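Local coordinates for sensor protein (Geobacter sulfurreducens, PDB 3H7M) that is probably a sensor histidine kinase that uses ATP to phosphorylate a protein histidine, represented here by its sensor domain, which resembles periplasmic binding proteins, at residues 152-156 / 157-161; 165-168 / 169-173; 202-205 / 206-210; 222-225 / 226-230. All coordinates share one frame; numbering follows the deposited sequence.

Contact 1 (152-156 / 157-161)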
ATOM      1  N   ARG A 152     -12.449  -3.211 -10.693  1.00 38.15           N
ATOM      2  CA  ARG A 152     -13.742  -3.778 -11.006  1.00 36.60           C
ATOM      3  C   ARG A 152     -14.462  -2.887 -11.993  1.00 38.48           C
ATOM      4  O   ARG A 152     -15.076  -3.372 -12.932  1.00 35.84           O
ATOM      5  CB  ARG A 152     -14.578  -3.923  -9.739  1.00 33.52           C
ATOM      6  CG  ARG A 152     -14.114  -5.062  -8.877  1.00 44.13           C
ATOM      7  CD  ARG A 152     -14.656  -5.010  -7.475  1.00 43.18           C
ATOM      8  NE  ARG A 152     -14.001  -6.028  -6.651  1.00 43.97           N
ATOM      9  CZ  ARG A 152     -13.722  -5.894  -5.355  1.00 37.96           C
ATOM     10  NH1 ARG A 152     -14.032  -4.777  -4.727  1.00 29.77           N
ATOM     11  NH2 ARG A 152     -13.147  -6.883  -4.685  1.00 35.10           N
ATOM     12  N   LEU A 153     -14.387  -1.576 -11.777  1.00 44.21           N
ATOM     13  CA  LEU A 153     -15.058  -0.619 -12.651  1.00 38.86           C
ATOM     14  C   LEU A 153     -14.460  -0.722 -14.035  1.00 43.96           C
ATOM     15  O   LEU A 153     -15.165  -0.715 -15.035  1.00 48.32           O
ATOM     16  CB  LEU A 153     -14.887   0.802 -12.134  1.00 44.45           C
ATOM     17  CG  LEU A 153     -15.617   1.841 -12.990  1.00 52.09           C
ATOM     18  CD1 LEU A 153     -17.105   1.715 -12.764  1.00 39.10           C
ATOM     19  CD2 LEU A 153     -15.159   3.246 -12.620  1.00 48.79           C
ATOM     20  N   LEU A 154     -13.148  -0.816 -14.101  1.00 30.19           N
ATOM     21  CA  LEU A 154     -12.524  -0.954 -15.394  1.00 32.01           C
ATOM     22  C   LEU A 154     -13.025  -2.238 -16.073  1.00 40.96           C
ATOM     23  O   LEU A 154     -13.376  -2.248 -17.254  1.00 38.27           O
ATOM     24  CB  LEU A 154     -11.030  -1.053 -15.209  1.00 28.88           C
ATOM     25  CG  LEU A 154     -10.204  -1.212 -16.473  1.00 37.38           C
ATOM     26  CD1 LEU A 154     -10.276   0.087 -17.315  1.00 36.23           C
ATOM     27  CD2 LEU A 154      -8.761  -1.518 -16.061  1.00 30.89           C
ATOM     28  N   ALA A 155     -13.034  -3.323 -15.302  1.00 40.76           N
ATOM     29  CA  ALA A 155     -13.434  -4.624 -15.790  1.00 36.58           C
ATOM     30  C   ALA A 155     -14.865  -4.578 -16.294  1.00 40.56           C
ATOM     31  O   ALA A 155     -15.205  -5.206 -17.305  1.00 28.91           O
ATOM     32  CB  ALA A 155     -13.301  -5.644 -14.692  1.00 31.58           C
ATOM     33  N   ALA A 156     -15.680  -3.809 -15.583  1.00 35.90           N
ATOM     34  CA  ALA A 156     -17.085  -3.635 -15.894  1.00 39.39           C
ATOM     35  C   ALA A 156     -17.368  -2.621 -16.994  1.00 39.19           C
ATOM     36  O   ALA A 156     -18.525  -2.248 -17.204  1.00 49.80           O
ATOM     37  CB  ALA A 156     -17.831  -3.225 -14.634  1.00 31.98           C
ATOM     38  N   GLY A 157     -16.328  -2.168 -17.686  1.00 41.51           N
ATOM     39  CA  GLY A 157     -16.511  -1.173 -18.732  1.00 41.64           C
ATOM     40  C   GLY A 157     -17.072   0.130 -18.179  1.00 41.97           C
ATOM     41  O   GLY A 157     -17.688   0.897 -18.906  1.00 46.79           O
ATOM     42  N   GLY A 158     -16.853   0.365 -16.885  1.00 43.59           N
ATOM     43  CA  GLY A 158     -17.326   1.561 -16.205  1.00 42.21           C
ATOM     44  C   GLY A 158     -16.387   2.770 -16.224  1.00 46.27           C
ATOM     45  O   GLY A 158     -16.727   3.813 -15.666  1.00 44.03           O
ATOM     46  N   CYS A 159     -15.215   2.635 -16.847  1.00 36.28           N
ATOM     47  CA  CYS A 159     -14.241   3.718 -16.964  1.00 38.73           C
ATOM     48  C   CYS A 159     -13.288   3.269 -18.063  1.00 41.45           C
ATOM     49  O   CYS A 159     -13.429   2.149 -18.557  1.00 40.91           O
ATOM     50  CB  CYS A 159     -13.504   3.967 -15.634  1.00 45.74           C
ATOM     51  SG  CYS A 159     -12.621   2.561 -14.877  1.00 46.38           S
ATOM     52  N   ASP A 160     -12.332   4.107 -18.463  1.00 36.43           N
ATOM     53  CA  ASP A 160     -11.443   3.710 -19.553  1.00 37.07           C
ATOM     54  C   ASP A 160     -10.132   3.078 -19.170  1.00 39.41           C
ATOM     55  O   ASP A 160      -9.599   2.247 -19.905  1.00 46.74           O
ATOM     56  CB  ASP A 160     -11.140   4.900 -20.483  1.00 54.17           C
ATOM     57  CG  ASP A 160     -12.397   5.532 -21.055  1.00 60.74           C
ATOM     58  OD1 ASP A 160     -13.277   4.787 -21.554  1.00 62.66           O
ATOM     59  OD2 ASP A 160     -12.498   6.777 -21.006  1.00 66.39           O
ATOM     60  N   TYR A 161      -9.581   3.508 -18.048  1.00 38.43           N
ATOM     61  CA  TYR A 161      -8.307   2.975 -17.583  1.00 37.86           C
ATOM     62  C   TYR A 161      -8.341   3.058 -16.100  1.00 37.96           C
ATOM     63  O   TYR A 161      -9.237   3.698 -15.522  1.00 40.88           O
ATOM     64  CB  TYR A 161      -7.135   3.816 -18.067  1.00 40.97           C
ATOM     65  CG  TYR A 161      -6.912   3.741 -19.547  1.00 44.11           C
ATOM     66  CD1 TYR A 161      -6.168   2.706 -20.099  1.00 40.37           C
ATOM     67  CD2 TYR A 161      -7.495   4.682 -20.408  1.00 42.79           C
ATOM     68  CE1 TYR A 161      -6.003   2.597 -21.477  1.00 49.64           C
ATOM     69  CE2 TYR A 161      -7.341   4.582 -21.794  1.00 42.55           C
ATOM     70  CZ  TYR A 161      -6.593   3.540 -22.321  1.00 47.52           C
ATOM     71  OH  TYR A 161      -6.422   3.436 -23.678  1.00 56.78           O
TER

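Contact 2 (165-168 / 169-173)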
ATOM      1  N   ALA A 165      -1.391   0.149  -7.890  1.00 34.32           N
ATOM      2  CA  ALA A 165      -0.117  -0.498  -7.662  1.00 30.20           C
ATOM      3  C   ALA A 165      -0.120  -1.815  -8.404  1.00 37.75           C
ATOM      4  O   ALA A 165      -1.054  -2.615  -8.319  1.00 30.99           O
ATOM      5  CB  ALA A 165       0.114  -0.717  -6.182  1.00 28.86           C
ATOM      6  N   MET A 166       0.945  -2.013  -9.152  1.00 37.41           N
ATOM      7  CA  MET A 166       1.129  -3.195  -9.942  1.00 41.59           C
ATOM      8  C   MET A 166       0.840  -4.534  -9.248  1.00 44.15           C
ATOM      9  O   MET A 166      -0.055  -5.297  -9.655  1.00 44.62           O
ATOM     10  CB  MET A 166       2.559  -3.193 -10.456  1.00 45.96           C
ATOM     11  CG  MET A 166       2.945  -4.449 -11.152  1.00 58.14           C
ATOM     12  SD  MET A 166       2.388  -4.397 -12.836  1.00 76.96           S
ATOM     13  CE  MET A 166       3.867  -3.643 -13.578  1.00 68.33           C
ATOM     14  N   VAL A 167       1.603  -4.831  -8.208  1.00 33.11           N
ATOM     15  CA  VAL A 167       1.458  -6.107  -7.548  1.00 37.46           C
ATOM     16  C   VAL A 167       0.055  -6.321  -7.018  1.00 29.64           C
ATOM     17  O   VAL A 167      -0.584  -7.329  -7.298  1.00 38.20           O
ATOM     18  CB  VAL A 167       2.549  -6.266  -6.484  1.00 39.20           C
ATOM     19  CG1 VAL A 167       2.294  -7.501  -5.620  1.00 36.09           C
ATOM     20  CG2 VAL A 167       3.894  -6.391  -7.211  1.00 33.47           C
ATOM     21  N   PRO A 168      -0.445  -5.377  -6.251  1.00 25.49           N
ATOM     22  CA  PRO A 168      -1.808  -5.579  -5.761  1.00 27.26           C
ATOM     23  C   PRO A 168      -2.755  -5.799  -6.963  1.00 37.43           C
ATOM     24  O   PRO A 168      -3.721  -6.566  -6.895  1.00 41.96           O
ATOM     25  CB  PRO A 168      -2.098  -4.281  -5.037  1.00 24.02           C
ATOM     26  CG  PRO A 168      -0.701  -3.940  -4.439  1.00 32.06           C
ATOM     27  CD  PRO A 168       0.213  -4.223  -5.608  1.00 31.87           C
ATOM     28  N   GLY A 169      -2.446  -5.121  -8.061  1.00 36.05           N
ATOM     29  CA  GLY A 169      -3.243  -5.215  -9.264  1.00 32.04           C
ATOM     30  C   GLY A 169      -3.324  -6.640  -9.739  1.00 33.62           C
ATOM     31  O   GLY A 169      -4.411  -7.178  -9.915  1.00 29.19           O
ATOM     32  N   MET A 170      -2.168  -7.250  -9.948  1.00 34.09           N
ATOM     33  CA  MET A 170      -2.122  -8.630 -10.374  1.00 32.19           C
ATOM     34  C   MET A 170      -2.802  -9.541  -9.359  1.00 34.66           C
ATOM     35  O   MET A 170      -3.577 -10.404  -9.732  1.00 41.36           O
ATOM     36  CB  MET A 170      -0.679  -9.050 -10.586  1.00 38.13           C
ATOM     37  CG  MET A 170       0.053  -8.154 -11.591  1.00 46.93           C
ATOM     38  SD  MET A 170      -0.990  -7.779 -13.050  1.00 47.78           S
ATOM     39  CE  MET A 170      -0.789  -9.255 -14.032  1.00 47.94           C
ATOM     40  N   TYR A 171      -2.536  -9.349  -8.073  1.00 32.97           N
ATOM     41  CA  TYR A 171      -3.176 -10.208  -7.084  1.00 34.14           C
ATOM     42  C   TYR A 171      -4.665 -10.068  -7.134  1.00 32.13           C
ATOM     43  O   TYR A 171      -5.395 -11.039  -6.986  1.00 35.56           O
ATOM     44  CB  TYR A 171      -2.708  -9.903  -5.663  1.00 32.57           C
ATOM     45  CG  TYR A 171      -1.396 -10.575  -5.336  1.00 43.12           C
ATOM     46  CD1 TYR A 171      -0.190 -10.085  -5.837  1.00 39.85           C
ATOM     47  CD2 TYR A 171      -1.359 -11.725  -4.546  1.00 39.97           C
ATOM     48  CE1 TYR A 171       1.029 -10.724  -5.557  1.00 41.73           C
ATOM     49  CE2 TYR A 171      -0.148 -12.369  -4.261  1.00 49.62           C
ATOM     50  CZ  TYR A 171       1.040 -11.863  -4.767  1.00 47.58           C
ATOM     51  OH  TYR A 171       2.227 -12.497  -4.484  1.00 45.53           O
ATOM     52  N   ILE A 172      -5.123  -8.847  -7.347  1.00 32.75           N
ATOM     53  CA  ILE A 172      -6.542  -8.604  -7.392  1.00 32.08           C
ATOM     54  C   ILE A 172      -7.181  -9.203  -8.640  1.00 33.22           C
ATOM     55  O   ILE A 172      -8.290  -9.719  -8.592  1.00 32.51           O
ATOM     56  CB  ILE A 172      -6.824  -7.098  -7.337  1.00 37.56           C
ATOM     57  CG1 ILE A 172      -6.538  -6.581  -5.925  1.00 39.85           C
ATOM     58  CG2 ILE A 172      -8.260  -6.826  -7.687  1.00 31.10           C
ATOM     59  CD1 ILE A 172      -6.482  -5.059  -5.807  1.00 46.38           C
ATOM     60  N   ILE A 173      -6.464  -9.141  -9.751  1.00 29.41           N
ATOM     61  CA  ILE A 173      -6.991  -9.643 -10.989  1.00 32.96           C
ATOM     62  C   ILE A 173      -7.250 -11.123 -10.848  1.00 31.81           C
ATOM     63  O   ILE A 173      -8.260 -11.633 -11.333  1.00 32.57           O
ATOM     64  CB  ILE A 173      -6.023  -9.369 -12.151  1.00 30.60           C
ATOM     65  CG1 ILE A 173      -6.184  -7.924 -12.614  1.00 32.98           C
ATOM     66  CG2 ILE A 173      -6.301 -10.305 -13.305  1.00 35.55           C
ATOM     67  CD1 ILE A 173      -5.170  -7.524 -13.658  1.00 33.54           C
TER

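Contact 3 (202-205 / 206-210)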
ATOM      1  N   ALA A 202      10.161   9.436  17.820  1.00 65.80           N
ATOM      2  CA  ALA A 202      11.444   8.768  17.596  1.00 65.94           C
ATOM      3  C   ALA A 202      11.661   7.441  18.319  1.00 62.30           C
ATOM      4  O   ALA A 202      12.462   6.618  17.879  1.00 58.76           O
ATOM      5  CB  ALA A 202      12.596   9.727  17.935  1.00 51.68           C
ATOM      6  N   GLU A 203      10.970   7.225  19.429  1.00 62.40           N
ATOM      7  CA  GLU A 203      11.156   5.979  20.151  1.00 66.04           C
ATOM      8  C   GLU A 203      10.606   4.851  19.282  1.00 66.40           C
ATOM      9  O   GLU A 203      11.355   3.998  18.779  1.00 63.41           O
ATOM     10  CB  GLU A 203      10.413   6.035  21.486  1.00 73.35           C
ATOM     11  CG  GLU A 203      11.174   5.425  22.652  1.00 83.58           C
ATOM     12  CD  GLU A 203      11.122   3.911  22.671  1.00 90.21           C
ATOM     13  OE1 GLU A 203      11.558   3.284  21.680  1.00 96.88           O
ATOM     14  OE2 GLU A 203      10.648   3.349  23.686  1.00 91.63           O
ATOM     15  N   LEU A 204       9.289   4.868  19.098  1.00 59.41           N
ATOM     16  CA  LEU A 204       8.615   3.866  18.291  1.00 56.57           C
ATOM     17  C   LEU A 204       9.300   3.798  16.933  1.00 53.71           C
ATOM     18  O   LEU A 204       9.606   2.726  16.432  1.00 54.54           O
ATOM     19  CB  LEU A 204       7.158   4.257  18.128  1.00 55.51           C
ATOM     20  CG  LEU A 204       6.164   3.124  17.948  1.00 59.24           C
ATOM     21  CD1 LEU A 204       6.354   2.083  19.040  1.00 51.01           C
ATOM     22  CD2 LEU A 204       4.752   3.712  17.979  1.00 58.33           C
ATOM     23  N   LEU A 205       9.559   4.951  16.345  1.00 48.37           N
ATOM     24  CA  LEU A 205      10.224   4.969  15.068  1.00 50.48           C
ATOM     25  C   LEU A 205      11.473   4.095  15.068  1.00 50.53           C
ATOM     26  O   LEU A 205      11.659   3.259  14.188  1.00 56.25           O
ATOM     27  CB  LEU A 205      10.631   6.390  14.685  1.00 55.84           C
ATOM     28  CG  LEU A 205      11.327   6.433  13.314  1.00 61.30           C
ATOM     29  CD1 LEU A 205      10.287   6.633  12.228  1.00 58.84           C
ATOM     30  CD2 LEU A 205      12.344   7.549  13.267  1.00 56.76           C
ATOM     31  N   ALA A 206      12.331   4.296  16.057  1.00 46.12           N
ATOM     32  CA  ALA A 206      13.595   3.564  16.147  1.00 49.07           C
ATOM     33  C   ALA A 206      13.395   2.101  16.498  1.00 45.43           C
ATOM     34  O   ALA A 206      14.199   1.230  16.145  1.00 45.19           O
ATOM     35  CB  ALA A 206      14.506   4.227  17.189  1.00 45.27           C
ATOM     36  N   ARG A 207      12.315   1.847  17.208  1.00 41.29           N
ATOM     37  CA  ARG A 207      11.992   0.501  17.613  1.00 48.25           C
ATOM     38  C   ARG A 207      11.766  -0.304  16.321  1.00 48.66           C
ATOM     39  O   ARG A 207      12.336  -1.385  16.128  1.00 46.42           O
ATOM     40  CB  ARG A 207      10.732   0.558  18.472  1.00 54.13           C
ATOM     41  CG  ARG A 207      10.517  -0.621  19.383  1.00 67.84           C
ATOM     42  CD  ARG A 207      11.113  -0.426  20.772  1.00 69.52           C
ATOM     43  NE  ARG A 207      10.558  -1.431  21.679  1.00 77.40           N
ATOM     44  CZ  ARG A 207       9.323  -1.387  22.187  1.00 81.70           C
ATOM     45  NH1 ARG A 207       8.506  -0.378  21.891  1.00 75.81           N
ATOM     46  NH2 ARG A 207       8.891  -2.370  22.973  1.00 81.40           N
ATOM     47  N   PHE A 208      10.968   0.250  15.415  1.00 48.92           N
ATOM     48  CA  PHE A 208      10.684  -0.425  14.151  1.00 46.36           C
ATOM     49  C   PHE A 208      11.841  -0.460  13.179  1.00 42.54           C
ATOM     50  O   PHE A 208      12.096  -1.494  12.551  1.00 42.96           O
ATOM     51  CB  PHE A 208       9.448   0.195  13.494  1.00 46.91           C
ATOM     52  CG  PHE A 208       8.157  -0.338  14.052  1.00 46.82           C
ATOM     53  CD1 PHE A 208       7.628  -1.541  13.588  1.00 51.98           C
ATOM     54  CD2 PHE A 208       7.535   0.287  15.120  1.00 47.04           C
ATOM     55  CE1 PHE A 208       6.499  -2.114  14.192  1.00 47.45           C
ATOM     56  CE2 PHE A 208       6.408  -0.279  15.733  1.00 44.28           C
ATOM     57  CZ  PHE A 208       5.891  -1.477  15.269  1.00 40.19           C
ATOM     58  N   SER A 209      12.576   0.642  13.079  1.00 36.46           N
ATOM     59  CA  SER A 209      13.691   0.699  12.146  1.00 37.40           C
ATOM     60  C   SER A 209      14.719  -0.353  12.501  1.00 39.39           C
ATOM     61  O   SER A 209      15.281  -1.021  11.633  1.00 38.79           O
ATOM     62  CB  SER A 209      14.341   2.082  12.180  1.00 35.77           C
ATOM     63  OG  SER A 209      13.357   3.095  12.131  1.00 42.73           O
ATOM     64  N   GLU A 210      14.954  -0.488  13.795  1.00 33.21           N
ATOM     65  CA  GLU A 210      15.914  -1.446  14.309  1.00 42.45           C
ATOM     66  C   GLU A 210      15.452  -2.879  13.994  1.00 37.24           C
ATOM     67  O   GLU A 210      16.246  -3.724  13.559  1.00 38.71           O
ATOM     68  CB  GLU A 210      16.053  -1.233  15.822  1.00 50.19           C
ATOM     69  CG  GLU A 210      17.347  -1.745  16.428  1.00 54.82           C
ATOM     70  CD  GLU A 210      17.429  -1.495  17.935  1.00 59.29           C
ATOM     71  OE1 GLU A 210      16.952  -0.431  18.397  1.00 57.03           O
ATOM     72  OE2 GLU A 210      17.980  -2.357  18.654  1.00 62.06           O
TER

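Contact 4 (222-225 / 226-230)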
ATOM      1  N   GLU A 222      14.321 -11.557   3.801  1.00 30.60           N
ATOM      2  CA  GLU A 222      14.205 -12.153   2.480  1.00 38.58           C
ATOM      3  C   GLU A 222      13.322 -13.402   2.527  1.00 43.06           C
ATOM      4  O   GLU A 222      12.560 -13.661   1.597  1.00 44.68           O
ATOM      5  CB  GLU A 222      15.590 -12.513   1.920  1.00 32.78           C
ATOM      6  CG  GLU A 222      16.509 -11.308   1.659  1.00 44.89           C
ATOM      7  CD  GLU A 222      15.910 -10.259   0.723  1.00 54.54           C
ATOM      8  OE1 GLU A 222      14.967 -10.585  -0.048  1.00 47.62           O
ATOM      9  OE2 GLU A 222      16.403  -9.105   0.753  1.00 52.99           O
ATOM     10  N   ALA A 223      13.422 -14.170   3.611  1.00 39.75           N
ATOM     11  CA  ALA A 223      12.618 -15.382   3.759  1.00 39.69           C
ATOM     12  C   ALA A 223      11.162 -15.012   3.696  1.00 37.90           C
ATOM     13  O   ALA A 223      10.370 -15.683   3.036  1.00 38.75           O
ATOM     14  CB  ALA A 223      12.903 -16.071   5.085  1.00 35.31           C
ATOM     15  N   ILE A 224      10.807 -13.927   4.372  1.00 35.22           N
ATOM     16  CA  ILE A 224       9.423 -13.497   4.358  1.00 30.09           C
ATOM     17  C   ILE A 224       9.055 -12.953   2.994  1.00 41.28           C
ATOM     18  O   ILE A 224       7.987 -13.271   2.459  1.00 44.52           O
ATOM     19  CB  ILE A 224       9.164 -12.434   5.422  1.00 27.46           C
ATOM     20  CG1 ILE A 224       9.325 -13.054   6.823  1.00 31.47           C
ATOM     21  CG2 ILE A 224       7.759 -11.886   5.261  1.00 30.96           C
ATOM     22  CD1 ILE A 224       9.401 -12.061   7.972  1.00 20.42           C
ATOM     23  N   ARG A 225       9.946 -12.148   2.416  1.00 37.98           N
ATOM     24  CA  ARG A 225       9.662 -11.562   1.114  1.00 35.98           C
ATOM     25  C   ARG A 225       9.530 -12.605   0.013  1.00 33.23           C
ATOM     26  O   ARG A 225       8.666 -12.492  -0.842  1.00 37.68           O
ATOM     27  CB  ARG A 225      10.731 -10.541   0.703  1.00 29.16           C
ATOM     28  CG  ARG A 225      10.364  -9.779  -0.575  1.00 34.11           C
ATOM     29  CD  ARG A 225      11.336  -8.652  -0.885  1.00 34.38           C
ATOM     30  NE  ARG A 225      12.662  -9.142  -1.231  1.00 45.40           N
ATOM     31  CZ  ARG A 225      13.000  -9.569  -2.441  1.00 52.97           C
ATOM     32  NH1 ARG A 225      12.102  -9.565  -3.423  1.00 47.09           N
ATOM     33  NH2 ARG A 225      14.241  -9.981  -2.674  1.00 53.67           N
ATOM     34  N   ALA A 226      10.379 -13.619   0.027  1.00 33.33           N
ATOM     35  CA  ALA A 226      10.314 -14.627  -1.020  1.00 37.14           C
ATOM     36  C   ALA A 226       8.939 -15.302  -1.066  1.00 42.40           C
ATOM     37  O   ALA A 226       8.511 -15.772  -2.109  1.00 47.43           O
ATOM     38  CB  ALA A 226      11.409 -15.665  -0.813  1.00 27.42           C
ATOM     39  N   LYS A 227       8.253 -15.340   0.073  0.50 45.07           N
ATOM     40  CA  LYS A 227       6.934 -15.961   0.154  0.50 43.62           C
ATOM     41  C   LYS A 227       5.934 -15.280  -0.776  0.50 44.29           C
ATOM     42  O   LYS A 227       5.156 -15.949  -1.468  0.50 41.61           O
ATOM     43  CB  LYS A 227       6.417 -15.910   1.599  0.50 44.46           C
ATOM     44  CG  LYS A 227       4.996 -16.437   1.812  0.50 43.33           C
ATOM     45  CD  LYS A 227       4.644 -16.463   3.303  0.50 42.14           C
ATOM     46  CE  LYS A 227       3.262 -17.069   3.580  0.50 29.99           C
ATOM     47  NZ  LYS A 227       2.985 -17.085   5.045  0.50 21.68           N
ATOM     48  N   TRP A 228       5.962 -13.951  -0.790  1.00 43.27           N
ATOM     49  CA  TRP A 228       5.053 -13.176  -1.615  1.00 44.25           C
ATOM     50  C   TRP A 228       5.652 -12.742  -2.952  1.00 48.39           C
ATOM     51  O   TRP A 228       6.320 -11.703  -3.046  1.00 47.56           O
ATOM     52  CB  TRP A 228       4.558 -11.985  -0.815  1.00 43.26           C
ATOM     53  CG  TRP A 228       4.165 -12.373   0.598  1.00 37.79           C
ATOM     54  CD1 TRP A 228       4.996 -12.521   1.665  1.00 44.51           C
ATOM     55  CD2 TRP A 228       2.836 -12.644   1.089  1.00 49.35           C
ATOM     56  NE1 TRP A 228       4.277 -12.856   2.798  1.00 51.93           N
ATOM     57  CE2 TRP A 228       2.952 -12.940   2.476  1.00 42.66           C
ATOM     58  CE3 TRP A 228       1.561 -12.664   0.495  1.00 44.21           C
ATOM     59  CZ2 TRP A 228       1.848 -13.249   3.278  1.00 51.05           C
ATOM     60  CZ3 TRP A 228       0.449 -12.974   1.300  1.00 45.42           C
ATOM     61  CH2 TRP A 228       0.608 -13.260   2.679  1.00 57.23           C
ATOM     62  N   LEU A 229       5.392 -13.561  -3.982  1.00 47.75           N
ATOM     63  CA  LEU A 229       5.887 -13.337  -5.345  1.00 54.37           C
ATOM     64  C   LEU A 229       5.661 -11.927  -5.864  1.00 53.90           C
ATOM     65  O   LEU A 229       4.570 -11.368  -5.716  1.00 46.07           O
ATOM     66  CB  LEU A 229       5.223 -14.307  -6.312  1.00 54.40           C
ATOM     67  CG  LEU A 229       5.508 -15.791  -6.106  1.00 62.37           C
ATOM     68  CD1 LEU A 229       4.441 -16.582  -6.800  1.00 50.80           C
ATOM     69  CD2 LEU A 229       6.889 -16.151  -6.639  1.00 55.86           C
ATOM     70  N   GLY A 230       6.701 -11.362  -6.471  1.00 55.04           N
ATOM     71  CA  GLY A 230       6.598 -10.027  -7.033  1.00 56.09           C
ATOM     72  C   GLY A 230       6.935  -8.902  -6.072  1.00 54.02           C
ATOM     73  O   GLY A 230       7.173  -7.764  -6.502  1.00 50.88           O
TER

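Contact 1 (152-156 / 157-161)
A Schellman motif ends helix 147-155, with Leu-153 and Leu-154 offering carbonyls to the two glycines that turn the chain away. Gly-158 N donates to Leu-153 O at 2.7 Å, the six-to-one bond of the motif, while Gly-157 N closes the inner loop on Leu-154 O at 3.0 Å. The two bonds are unlike in direction: Gly-158 N approaches its acceptor only modestly tilted from the carbonyl plane, whereas Gly-157 N comes from well above the carbonyl plane of Leu-154. Gly-157 is the C-prime residue, and its positive phi of 62° is a backbone shape that glycine adopts easily. At Gly-158 the lack of a side chain matters for a different reason, since Leu-153 CD1 sits 3.5 Å from Gly-158 CA and fills the place a beta carbon would need.

Past the turn, Cys-159 folds its thiol back over the last helical turn. Cys-159 SG stands between the backbone N and the carbonyl carbon (chi1 57°), which brings it to 3.5 Å from Leu-153 CD2 and 4.0 Å from Leu-154 CB. Leu-154 reaches farther along the outgoing chain, its CD1 meeting the backbone at 3.4 Å from Asp-160 O and 3.5 Å from Tyr-161 CA.

Arg-103 NH1 bonds both Leu-154 O and Cys-159 O, bracing the turn from strand 87-103. The same strand receives Leu-154 on Phe-101 and Tyr-161 on Ile-100 and Ala-102, Leu-154 also touches Leu-181 of strand 181-198, and backbone bonds to Lys-119 and Ala-121 lead Tyr-161 into strand 161-165 beside strand 120-123.

Contact 2 (165-168 / 169-173)
Pro-168 O receives Ile-172 N at 2.7 Å, and the side chain of Ile-172 closes over the same oxygen, with CG1 only 3.0 Å from Pro-168 O. Three further bonds of the same i to i+4 kind join the segments, beginning with Gly-169 N to Ala-165 O at the N-cap position. Tyr-171 N to Val-167 O, 2.9 Å long, is almost straight, with an N-H...O angle of 175°.

The same Val-167 carbonyl also meets the edge of the Tyr-171 ring near its plane, where CD1 lies 3.1 Å from Val-167 O. Val-167 and Tyr-171 point the same way, side by side, and CG1 of the valine, held anti to its backbone N (chi1 171°), packs 3.5 Å from Tyr-171 CE1. Both side chains touch Pro-23. At the far end of the ring, Tyr-171 OH probably bonds to Leu-229 O. Replacing Tyr-171 with an alanine would probably leave Val-167 CG1 without its aromatic neighbour and Leu-229 O without this hydroxyl.

Pro-168 in the first turn, where its missing N-H costs no helical bond, is a familiar feature of helix N-termini; here it is the third residue of helix 166-175, which follows directly on strand 161-165 of the solute-binding-protein fold.

Contact 3 (202-205 / 206-210)
With CG of Leu-204 roughly anti to its backbone N (chi1 -151°) and CG of Phe-208 turned beside its own N (chi1 -82°), the two side chains lie side by side and point the same way. Their meeting is a light one: Leu-204 CD1 approaches Phe-208 CE2 to 4.1 Å. Nearer the backbone, Leu-204 O meets the edge of the phenylalanine ring, 3.5 Å from Phe-208 CD2, while also accepting Phe-208 N. The ring is further stacked with Tyr-195.

On another side of the helix, Ser-209 bends its hydroxyl back along the chain. Leu-205 O is thus held twice, by Ser-209 N in the carbonyl plane at 3.0 Å and by Ser-209 OG from above that plane at 2.7 Å. An alanine at Ser-209 removes the hydroxyl and is likely to leave Leu-205 O with the backbone bond as its one tie to that residue.

Glu-203 and Arg-207 carry opposite charges without a salt bridge, OE2 of the glutamate being 4.7 Å from Arg-207 NH1; the guanidinium uses NH2 to bond Arg-9 O instead. A serine hydroxyl returned to the carbonyl four residues earlier is a classic intrahelical side-chain bond, found here near the start of helix 202-218.

Contact 4 (222-225 / 226-230)
Ala-226 N reaches four residues back to Glu-222 O, at 2.7 Å, in the final turn of helix 220-227, the last helix of this solute-binding-protein-like domain. Arg-225, the residue between these turns, can be followed outward from its backbone. Its CB and CG leave the main chain beside the peptide nitrogen of Ala-226, with CG anti to the backbone N of Arg-225 (chi1 -173°). The chain runs on through CD and then bends at chi3 (67°), which swings the guanidinium round to Glu-222, one turn back. There it binds side-on: Arg-225 NE at 3.0 Å and Arg-225 NH2 at 2.8 Å both reach Glu-222 OE1, on its syn side and from opposite faces of the carboxylate plane. NH1 goes to Val-231 O, and NH2 has a second salt bridge to Glu-233. Because Glu-222 OE2 and Glu-233 OE1 come close with like charges, the arginine probably eases their repulsion.

Toward its end the helix changes its bonding. Lys-227 N turns to Ile-224 O, only three residues back, arriving from well above the carbonyl plane, and Trp-228 N follows with a weak bond to Arg-225 O. Ile-224 and Trp-228 both lie against helix 36-48, where each touches Glu-39. Ile-224 O also faces the edge of the indole, near its plane, with Trp-228 CD1 at 3.2 Å and NE1 at 3.7 Å.

All four contacts are local and follow in series along the chain, so none nests in or crosses another. Contact 1 closes the turn from helix 147-155 into strand 161-165, and contact 2 opens helix 166-175 where that strand ends; their centres are 15 Å apart. After strand 181-198, contact 3 winds the start of helix 202-218 on the opposite side of the chain's centre, about 41 Å from contact 1 between centres. Contact 4 finishes helix 220-227. Although distant in sequence, contacts 2 and 4 touch: besides the tyrosine's probable bond, Val-167 CG2 packs 3.6 Å from Gly-230 O, joining the chain's last helical end to helix 166-175.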